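Local coordinates for protein paenibacillus xanthan lyase (Paenibacillus, PDB 6F2P) that cleaves the polysaccharide xanthan as a lyase, by elimination rather than hydrolysis, and is built on a polysaccharide lyase family 8 framework that carries bound calcium, at residues G464-S469 with L654-I659; F489-V494 with T634-I639; I511-K516 with S557-Y562. All blocks are in the same frame, centred on the assembly; numbering follows the deposited sequence.

Contact 1: residues G464-S469 with L654-I659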
loop_
_atom_site.group_PDB
_atom_site.type_symbol
_atom_site.label_atom_id
_atom_site.label_comp_id
_atom_site.label_asym_id
_atom_site.label_seq_id
_atom_site.Cartn_x
_atom_site.Cartn_y
_atom_site.Cartn_z
ATOM N N GLY A 464 -3.937 -8.494 -13.141
ATOM C CA GLY A 464 -5.051 -8.351 -12.228
ATOM C C GLY A 464 -5.481 -9.662 -11.584
ATOM O O GLY A 464 -6.607 -9.758 -11.098
ATOM N N GLN A 465 -4.587 -10.655 -11.569
ATOM C CA GLN A 465 -4.914 -12.009 -11.111
ATOM C C GLN A 465 -3.866 -12.631 -10.176
ATOM O O GLN A 465 -4.177 -13.496 -9.359
ATOM C CB GLN A 465 -5.083 -12.938 -12.312
ATOM C CG GLN A 465 -6.252 -12.609 -13.211
ATOM C CD GLN A 465 -6.580 -13.758 -14.127
ATOM O OE1 GLN A 465 -6.861 -14.872 -13.670
ATOM N NE2 GLN A 465 -6.526 -13.506 -15.435
ATOM N N TYR A 466 -2.619 -12.208 -10.313
ATOM C CA TYR A 466 -1.536 -12.820 -9.558
ATOM C C TYR A 466 -0.820 -11.728 -8.781
ATOM O O TYR A 466 -0.687 -10.600 -9.250
ATOM C CB TYR A 466 -0.575 -13.572 -10.502
ATOM C CG TYR A 466 -1.310 -14.437 -11.501
ATOM C CD1 TYR A 466 -2.266 -15.353 -11.078
ATOM C CD2 TYR A 466 -1.076 -14.318 -12.872
ATOM C CE1 TYR A 466 -2.961 -16.140 -11.987
ATOM C CE2 TYR A 466 -1.767 -15.107 -13.796
ATOM C CZ TYR A 466 -2.707 -16.015 -13.341
ATOM O OH TYR A 466 -3.406 -16.794 -14.237
ATOM N N GLY A 467 -0.374 -12.047 -7.578
ATOM C CA GLY A 467 0.200 -11.024 -6.736
ATOM C C GLY A 467 1.251 -11.576 -5.811
ATOM O O GLY A 467 1.358 -12.792 -5.610
ATOM N N VAL A 468 2.034 -10.664 -5.254
ATOM C CA VAL A 468 3.052 -10.991 -4.280
ATOM C C VAL A 468 3.019 -9.889 -3.226
ATOM O O VAL A 468 2.963 -8.700 -3.567
ATOM C CB VAL A 468 4.453 -11.081 -4.944
ATOM C CG1 VAL A 468 4.692 -9.891 -5.848
ATOM C CG2 VAL A 468 5.551 -11.190 -3.894
ATOM N N SER A 469 3.018 -10.276 -1.950
ATOM C CA SER A 469 3.062 -9.298 -0.872
ATOM C C SER A 469 4.147 -9.639 0.112
ATOM O O SER A 469 4.590 -10.788 0.201
ATOM C CB SER A 469 1.740 -9.239 -0.120
ATOM O OG SER A 469 0.687 -8.784 -0.942
ATOM N N LEU A 654 2.561 -20.953 -15.129
ATOM C CA LEU A 654 2.126 -19.623 -15.545
ATOM C C LEU A 654 3.287 -18.791 -16.087
ATOM O O LEU A 654 3.084 -17.766 -16.749
ATOM C CB LEU A 654 1.507 -18.889 -14.356
ATOM C CG LEU A 654 0.204 -19.423 -13.769
ATOM C CD1 LEU A 654 -0.173 -18.614 -12.540
ATOM C CD2 LEU A 654 -0.881 -19.337 -14.814
ATOM N N ASN A 655 4.501 -19.237 -15.791
ATOM C CA ASN A 655 5.688 -18.421 -16.001
ATOM C C ASN A 655 5.537 -17.025 -15.394
ATOM O O ASN A 655 5.903 -16.012 -15.998
ATOM C CB ASN A 655 6.059 -18.382 -17.483
ATOM C CG ASN A 655 6.420 -19.754 -18.013
ATOM O OD1 ASN A 655 7.312 -20.420 -17.474
ATOM N ND2 ASN A 655 5.705 -20.204 -19.046
ATOM N N VAL A 656 4.974 -16.999 -14.187
ATOM C CA VAL A 656 4.860 -15.783 -13.391
ATOM C C VAL A 656 5.836 -15.872 -12.228
ATOM O O VAL A 656 5.876 -16.881 -11.519
ATOM C CB VAL A 656 3.444 -15.608 -12.832
ATOM C CG1 VAL A 656 3.423 -14.509 -11.774
ATOM C CG2 VAL A 656 2.462 -15.306 -13.951
ATOM N N THR A 657 6.639 -14.830 -12.045
ATOM C CA THR A 657 7.600 -14.806 -10.951
ATOM C C THR A 657 7.297 -13.629 -10.043
ATOM O O THR A 657 7.005 -12.536 -10.517
ATOM C CB THR A 657 9.047 -14.669 -11.471
ATOM O OG1 THR A 657 9.287 -15.624 -12.520
ATOM C CG2 THR A 657 10.037 -14.881 -10.350
ATOM N N GLY A 658 7.344 -13.856 -8.735
ATOM C CA GLY A 658 7.198 -12.782 -7.770
ATOM C C GLY A 658 8.474 -12.653 -6.958
ATOM O O GLY A 658 9.074 -13.662 -6.563
ATOM N N ILE A 659 8.909 -11.418 -6.715
ATOM C CA ILE A 659 10.115 -11.181 -5.930
ATOM C C ILE A 659 9.964 -10.017 -4.959
ATOM O O ILE A 659 9.528 -8.939 -5.351
ATOM C CB ILE A 659 11.302 -10.821 -6.822
ATOM C CG1 ILE A 659 11.455 -11.818 -7.976
ATOM C CG2 ILE A 659 12.571 -10.714 -5.979
ATOM C CD1 ILE A 659 12.547 -11.449 -8.964
#

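Contact 2: residues F489-V494 with T634-I639. With CA (calcium ion), chain B.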
loop_
_atom_site.group_PDB
_atom_site.type_symbol
_atom_site.label_atom_id
_atom_site.label_comp_id
_atom_site.label_asym_id
_atom_site.label_seq_id
_atom_site.Cartn_x
_atom_site.Cartn_y
_atom_site.Cartn_z
ATOM N N PHE A 489 -0.871 -17.258 -6.665
ATOM C CA PHE A 489 -0.971 -17.565 -8.095
ATOM C C PHE A 489 -2.360 -18.037 -8.499
ATOM O O PHE A 489 -3.356 -17.507 -8.012
ATOM C CB PHE A 489 0.105 -18.570 -8.515
ATOM C CG PHE A 489 1.514 -18.087 -8.262
ATOM C CD1 PHE A 489 2.025 -16.998 -8.954
ATOM C CD2 PHE A 489 2.319 -18.713 -7.326
ATOM C CE1 PHE A 489 3.326 -16.547 -8.725
ATOM C CE2 PHE A 489 3.614 -18.273 -7.087
ATOM C CZ PHE A 489 4.120 -17.189 -7.790
ATOM N N ASP A 490 -2.443 -19.015 -9.395
ATOM C CA ASP A 490 -3.764 -19.428 -9.875
ATOM C C ASP A 490 -4.511 -20.354 -8.909
ATOM O O ASP A 490 -5.724 -20.250 -8.774
ATOM C CB ASP A 490 -3.702 -20.033 -11.286
ATOM C CG ASP A 490 -2.716 -21.167 -11.390
ATOM O OD1 ASP A 490 -1.781 -21.194 -10.574
ATOM O OD2 ASP A 490 -2.866 -22.030 -12.283
ATOM N N ASP A 491 -3.795 -21.253 -8.241
ATOM C CA ASP A 491 -4.441 -22.215 -7.353
ATOM C C ASP A 491 -3.549 -22.574 -6.176
ATOM O O ASP A 491 -3.776 -23.574 -5.510
ATOM C CB ASP A 491 -4.852 -23.484 -8.114
ATOM C CG ASP A 491 -3.674 -24.178 -8.796
ATOM O OD1 ASP A 491 -2.537 -23.662 -8.734
ATOM O OD2 ASP A 491 -3.900 -25.226 -9.435
ATOM N N GLU A 492 -2.528 -21.764 -5.928
ATOM C CA GLU A 492 -1.678 -21.974 -4.765
ATOM C C GLU A 492 -1.265 -20.650 -4.162
ATOM O O GLU A 492 -1.235 -19.627 -4.849
ATOM C CB GLU A 492 -0.423 -22.778 -5.124
ATOM C CG GLU A 492 0.513 -22.095 -6.104
ATOM C CD GLU A 492 0.216 -22.467 -7.549
ATOM O OE1 GLU A 492 -0.569 -21.740 -8.189
ATOM O OE2 GLU A 492 0.761 -23.484 -8.048
ATOM N N ILE A 493 -0.957 -20.682 -2.869
ATOM C CA ILE A 493 -0.307 -19.565 -2.200
ATOM C C ILE A 493 0.999 -20.043 -1.588
ATOM O O ILE A 493 1.015 -20.999 -0.815
ATOM C CB ILE A 493 -1.172 -18.977 -1.079
ATOM C CG1 ILE A 493 -2.475 -18.422 -1.650
ATOM C CG2 ILE A 493 -0.407 -17.889 -0.348
ATOM C CD1 ILE A 493 -3.690 -19.170 -1.193
ATOM N N VAL A 494 2.101 -19.400 -1.942
ATOM C CA VAL A 494 3.367 -19.755 -1.326
ATOM C C VAL A 494 3.677 -18.742 -0.235
ATOM O O VAL A 494 3.591 -17.530 -0.462
ATOM C CB VAL A 494 4.520 -19.796 -2.345
ATOM C CG1 VAL A 494 5.825 -20.180 -1.657
ATOM C CG2 VAL A 494 4.198 -20.769 -3.480
ATOM N N THR A 634 5.655 -33.096 -8.005
ATOM C CA THR A 634 6.082 -32.234 -9.091
ATOM C C THR A 634 5.426 -30.865 -8.906
ATOM O O THR A 634 4.391 -30.573 -9.501
ATOM C CB THR A 634 5.753 -32.854 -10.478
ATOM O OG1 THR A 634 4.389 -33.277 -10.502
ATOM C CG2 THR A 634 6.611 -34.072 -10.729
ATOM N N PRO A 635 6.025 -30.027 -8.048
ATOM C CA PRO A 635 5.464 -28.725 -7.672
ATOM C C PRO A 635 5.411 -27.794 -8.855
ATOM O O PRO A 635 6.347 -27.776 -9.643
ATOM C CB PRO A 635 6.472 -28.185 -6.653
ATOM C CG PRO A 635 7.211 -29.377 -6.168
ATOM C CD PRO A 635 7.273 -30.316 -7.326
ATOM N N GLN A 636 4.332 -27.025 -8.963
ATOM C CA GLN A 636 4.204 -26.034 -10.017
ATOM C C GLN A 636 4.894 -24.723 -9.621
ATOM O O GLN A 636 4.821 -23.739 -10.357
ATOM C CB GLN A 636 2.733 -25.770 -10.333
ATOM C CG GLN A 636 1.873 -27.014 -10.469
ATOM C CD GLN A 636 0.399 -26.680 -10.472
ATOM O OE1 GLN A 636 0.021 -25.515 -10.439
ATOM N NE2 GLN A 636 -0.444 -27.699 -10.499
ATOM N N ILE A 637 5.558 -24.707 -8.463
ATOM C CA ILE A 637 6.325 -23.529 -8.042
ATOM C C ILE A 637 7.789 -23.863 -7.758
ATOM O O ILE A 637 8.119 -24.993 -7.398
ATOM C CB ILE A 637 5.717 -22.838 -6.794
ATOM C CG1 ILE A 637 5.708 -23.795 -5.602
ATOM C CG2 ILE A 637 4.314 -22.306 -7.085
ATOM C CD1 ILE A 637 6.792 -23.515 -4.585
ATOM N N SER A 638 8.664 -22.876 -7.917
ATOM C CA SER A 638 10.069 -23.048 -7.571
ATOM C C SER A 638 10.571 -21.869 -6.765
ATOM O O SER A 638 10.510 -20.728 -7.205
ATOM C CB SER A 638 10.918 -23.240 -8.819
ATOM O OG SER A 638 10.536 -24.439 -9.461
ATOM N N ILE A 639 11.057 -22.145 -5.567
ATOM C CA ILE A 639 11.544 -21.080 -4.719
ATOM C C ILE A 639 12.953 -20.747 -5.176
ATOM O O ILE A 639 13.853 -21.578 -5.093
ATOM C CB ILE A 639 11.466 -21.476 -3.232
ATOM C CG1 ILE A 639 9.994 -21.635 -2.828
ATOM C CG2 ILE A 639 12.135 -20.442 -2.357
ATOM C CD1 ILE A 639 9.782 -22.343 -1.516
HETATM CA CA CA B . -0.610 -23.345 -10.133
#

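Contact 3: residues I511-K516 with S557-Y562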
loop_
_atom_site.group_PDB
_atom_site.type_symbol
_atom_site.label_atom_id
_atom_site.label_comp_id
_atom_site.label_asym_id
_atom_site.label_seq_id
_atom_site.Cartn_x
_atom_site.Cartn_y
_atom_site.Cartn_z
ATOM N N ILE A 511 2.497 -19.710 12.469
ATOM C CA ILE A 511 1.292 -20.525 12.400
ATOM C C ILE A 511 0.887 -20.807 10.967
ATOM O O ILE A 511 0.577 -19.886 10.211
ATOM C CB ILE A 511 0.107 -19.870 13.134
ATOM C CG1 ILE A 511 0.542 -19.344 14.509
ATOM C CG2 ILE A 511 -1.050 -20.849 13.237
ATOM C CD1 ILE A 511 1.244 -20.367 15.373
ATOM N N VAL A 512 0.893 -22.082 10.591
ATOM C CA VAL A 512 0.476 -22.454 9.243
ATOM C C VAL A 512 -1.042 -22.481 9.144
ATOM O O VAL A 512 -1.630 -21.998 8.169
ATOM C CB VAL A 512 1.035 -23.827 8.815
ATOM C CG1 VAL A 512 0.333 -24.320 7.556
ATOM C CG2 VAL A 512 2.522 -23.745 8.585
ATOM N N GLU A 513 -1.674 -23.042 10.167
ATOM C CA GLU A 513 -3.110 -23.258 10.147
ATOM C C GLU A 513 -3.677 -23.184 11.561
ATOM O O GLU A 513 -2.976 -23.457 12.540
ATOM C CB GLU A 513 -3.410 -24.614 9.507
ATOM C CG GLU A 513 -4.874 -24.919 9.295
ATOM C CD GLU A 513 -5.631 -23.783 8.623
ATOM O OE1 GLU A 513 -5.779 -23.815 7.384
ATOM O OE2 GLU A 513 -6.101 -22.867 9.334
ATOM N N ASN A 514 -4.935 -22.770 11.663
ATOM C CA ASN A 514 -5.695 -22.911 12.894
ATOM C C ASN A 514 -7.161 -22.960 12.512
ATOM O O ASN A 514 -7.877 -21.984 12.664
ATOM C CB ASN A 514 -5.414 -21.766 13.874
ATOM C CG ASN A 514 -5.811 -22.120 15.299
ATOM O OD1 ASN A 514 -6.570 -23.061 15.518
ATOM N ND2 ASN A 514 -5.294 -21.379 16.270
ATOM N N ARG A 515 -7.595 -24.101 11.987
ATOM C CA ARG A 515 -8.889 -24.193 11.324
ATOM C C ARG A 515 -9.963 -24.713 12.251
ATOM O O ARG A 515 -9.734 -25.669 12.986
ATOM C CB ARG A 515 -8.791 -25.145 10.129
ATOM C CG ARG A 515 -9.951 -25.053 9.147
ATOM C CD ARG A 515 -9.776 -23.847 8.240
ATOM N NE ARG A 515 -10.846 -23.726 7.255
ATOM C CZ ARG A 515 -11.016 -22.657 6.484
ATOM N NH1 ARG A 515 -10.184 -21.634 6.597
ATOM N NH2 ARG A 515 -12.016 -22.606 5.611
ATOM N N LYS A 516 -11.144 -24.104 12.198
ATOM C CA LYS A 516 -12.276 -24.624 12.953
ATOM C C LYS A 516 -12.860 -25.830 12.235
ATOM O O LYS A 516 -13.027 -25.810 11.017
ATOM C CB LYS A 516 -13.354 -23.562 13.147
ATOM C CG LYS A 516 -14.289 -23.880 14.295
ATOM C CD LYS A 516 -15.674 -23.366 14.034
ATOM C CE LYS A 516 -15.668 -21.881 13.821
ATOM N NZ LYS A 516 -16.956 -21.459 13.227
ATOM N N SER A 557 -14.197 -27.405 0.628
ATOM C CA SER A 557 -13.379 -26.773 1.667
ATOM C C SER A 557 -12.173 -27.578 2.181
ATOM O O SER A 557 -11.650 -27.281 3.253
ATOM C CB SER A 557 -14.258 -26.322 2.838
ATOM O OG SER A 557 -14.966 -27.418 3.378
ATOM N N ASP A 558 -11.730 -28.583 1.428
ATOM C CA ASP A 558 -10.460 -29.255 1.725
ATOM C C ASP A 558 -9.344 -28.220 1.698
ATOM O O ASP A 558 -9.432 -27.241 0.963
ATOM C CB ASP A 558 -10.132 -30.294 0.654
ATOM C CG ASP A 558 -10.919 -31.575 0.801
ATOM O OD1 ASP A 558 -11.955 -31.589 1.501
ATOM O OD2 ASP A 558 -10.490 -32.579 0.188
ATOM N N ILE A 559 -8.297 -28.424 2.491
ATOM C CA ILE A 559 -7.091 -27.605 2.365
ATOM C C ILE A 559 -5.828 -28.473 2.318
ATOM O O ILE A 559 -5.657 -29.389 3.125
ATOM C CB ILE A 559 -6.965 -26.559 3.490
ATOM C CG1 ILE A 559 -8.296 -25.825 3.690
ATOM C CG2 ILE A 559 -5.826 -25.581 3.184
ATOM C CD1 ILE A 559 -8.296 -24.867 4.856
ATOM N N GLY A 560 -4.957 -28.199 1.348
ATOM C CA GLY A 560 -3.700 -28.908 1.225
ATOM C C GLY A 560 -2.559 -28.039 1.718
ATOM O O GLY A 560 -2.659 -26.817 1.689
ATOM N N TYR A 561 -1.484 -28.663 2.192
ATOM C CA TYR A 561 -0.304 -27.926 2.629
ATOM C C TYR A 561 0.939 -28.658 2.141
ATOM O O TYR A 561 1.168 -29.810 2.488
ATOM C CB TYR A 561 -0.252 -27.795 4.151
ATOM C CG TYR A 561 -1.550 -27.366 4.793
ATOM C CD1 TYR A 561 -2.613 -28.257 4.916
ATOM C CD2 TYR A 561 -1.706 -26.082 5.305
ATOM C CE1 TYR A 561 -3.801 -27.881 5.500
ATOM C CE2 TYR A 561 -2.899 -25.695 5.900
ATOM C CZ TYR A 561 -3.941 -26.607 5.989
ATOM O OH TYR A 561 -5.135 -26.266 6.560
ATOM N N TYR A 562 1.743 -27.992 1.330
ATOM C CA TYR A 562 2.957 -28.602 0.838
ATOM C C TYR A 562 4.131 -27.911 1.510
ATOM O O TYR A 562 4.142 -26.691 1.651
ATOM C CB TYR A 562 3.003 -28.518 -0.693
ATOM C CG TYR A 562 4.377 -28.636 -1.310
ATOM C CD1 TYR A 562 5.178 -29.744 -1.074
ATOM C CD2 TYR A 562 4.861 -27.641 -2.147
ATOM C CE1 TYR A 562 6.435 -29.843 -1.630
ATOM C CE2 TYR A 562 6.112 -27.731 -2.714
ATOM C CZ TYR A 562 6.898 -28.830 -2.455
ATOM O OH TYR A 562 8.152 -28.910 -3.028
HETATM O O HOH W 1 -12.431 -25.358 6.042
#

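Contact 1: residues G464-S469 with L654-I659
Strands 466-469 and 656-659 run almost parallel, their short axes 17° apart and 7.1 Å from each other at closest approach, and they draw together toward their C-terminal ends. Each belongs to a different antiparallel sheet, so they meet mainly through side chains, without backbone pairing. Strand 466-474 is part of the super-sandwich domain of polysaccharide lyase family 8, and strand 656-661 part of the C-terminal beta-sandwich.

Y466 makes the largest contribution. Its CG is anti to the carbonyl carbon (chi1 -46°), which sends the ring toward L654, and the two side chains meet tip to tip. L654 CD1 lies over one ring face in a CH-pi contact, 3.9 Å from the Y466 ring centroid and somewhat toward the rim, while L654 CD2 comes to 3.6 Å from Y466 OH. The opposite face rests on the CB of the neighbouring Q465, so the phenol is held between two aliphatic groups. V656 crosses the ring direction at about a right angle, its CG2 3.8 Å from Y466 CD2.

Further along, V468 turns both methyls to the other strand: CG1 stands 4.3 Å from G658 CA, and CG2 faces the backbone N of I659. G658 has no side chain here, and a CB in its place would lie very close to V468 CB; its absence lets the CA atoms of V468 and G658 approach to 5.7 Å. S679 and M681 of strand 678-684 pack against V468 as well.

N655 and V656 form a G1 beta bulge opposite E651, a calcium ligand that also accepts a hydrogen bond from L654 N. The junction between the domains is therefore apolar here and probably relies on shape and dispersion, while a polar hold on L654 passes through its backbone to a residue that binds the metal.

Contact 2: residues F489-V494 with T634-I639
E492 points from its backbone toward segment 634-639. From CB the chain goes to E492 CG, set between the backbone N and carbonyl carbon (chi1 64°) and 3.9 Å from I637 CG2. A bend at chi2 presents the carboxylate to the calcium with both oxygens: OE1 and OE2 of E492 are each 2.5 Å from the metal. E492 OE1 also accepts the N-H of D491, a nearly straight bond (165°) from above the carboxylate plane, and OE2 takes a hydrogen bond from Y631 OH of helix 625-633.

The turn between strands 481-488 and 493-501 of the super-sandwich domain also supplies D490 OD1 and D491 OD1, and E651 adds a further oxygen. Q636, leading into strand 637-642 of the seven-stranded sheet, is extended beyond CG and puts OE1 2.3 Å from the calcium. Beside this site, I637 CG2 meets V494 CG2 at 3.9 Å and touches the F489 ring.

An alanine in place of E492 would remove two of the six metal-binding oxygens and would probably weaken calcium binding and loosen the 489-492 turn. With four carboxylates around one ion, the site probably depends on calcium to offset their repulsion and tie the segments together.

Contact 3: residues I511-K516 with S557-Y562
The close-packed end of this contact is built around Y561 and E513, whose side chains cross at about a right angle. Y561 OH donates a hydrogen bond of 2.7 Å to E513 OE1, which lies at the edge of the ring, in its plane, and accepts through its anti lone pair; the carboxylate stands nearly perpendicular to the ring, at 88°. The other oxygen, E513 OE2, likewise uses its anti lone pair, taking N514 N at 2.6 Å, so the carboxylate is fixed at both oxygens. A bend at chi2 of E513 places the group there, after a CG anti to the backbone N. Beside it V512 slides past the tyrosine, CG1 3.5 Å from Y561 CD2.

Strands 513-516 and 559-562 are nearly antiparallel, but their axes stay 11.0 Å apart: they belong to two facing sheets of the super-sandwich domain, and V512 and E513 form a classic beta bulge against L602 of strand 595-607.

The other end is looser and partly bridged by water. I559 CD1 sits over one face of the R515 guanidinium, 3.7 Å from R515 NE and toward the rim. In the plane of that group a water accepts a hydrogen bond of 2.6 Å from R515 NE and passes a weak one on to S557 O, while R515 NH1 is held by the carbonyl oxygen of L414.

The three contacts are nested along the chain: 511-516/557-562 lies inside the loop closed by contact 2, which lies inside that closed by contact 1. All reach the nine-stranded sheet of the super-sandwich domain. Contact 3 joins it to the five-stranded sheet of the same domain, whereas contacts 1 and 2 both join it to the seven-stranded sheet of the C-terminal beta-sandwich. Centre to centre, contacts 1 and 2 are about 10 Å apart, 2 and 3 about 16 Å, 1 and 3 about 22 Å. L654, V656 and Y466 touch D490 and F489; P635 touches Y562. The calcium site thus sits where the two domains meet, while contact 3 packs the super-sandwich domain's own sheets together.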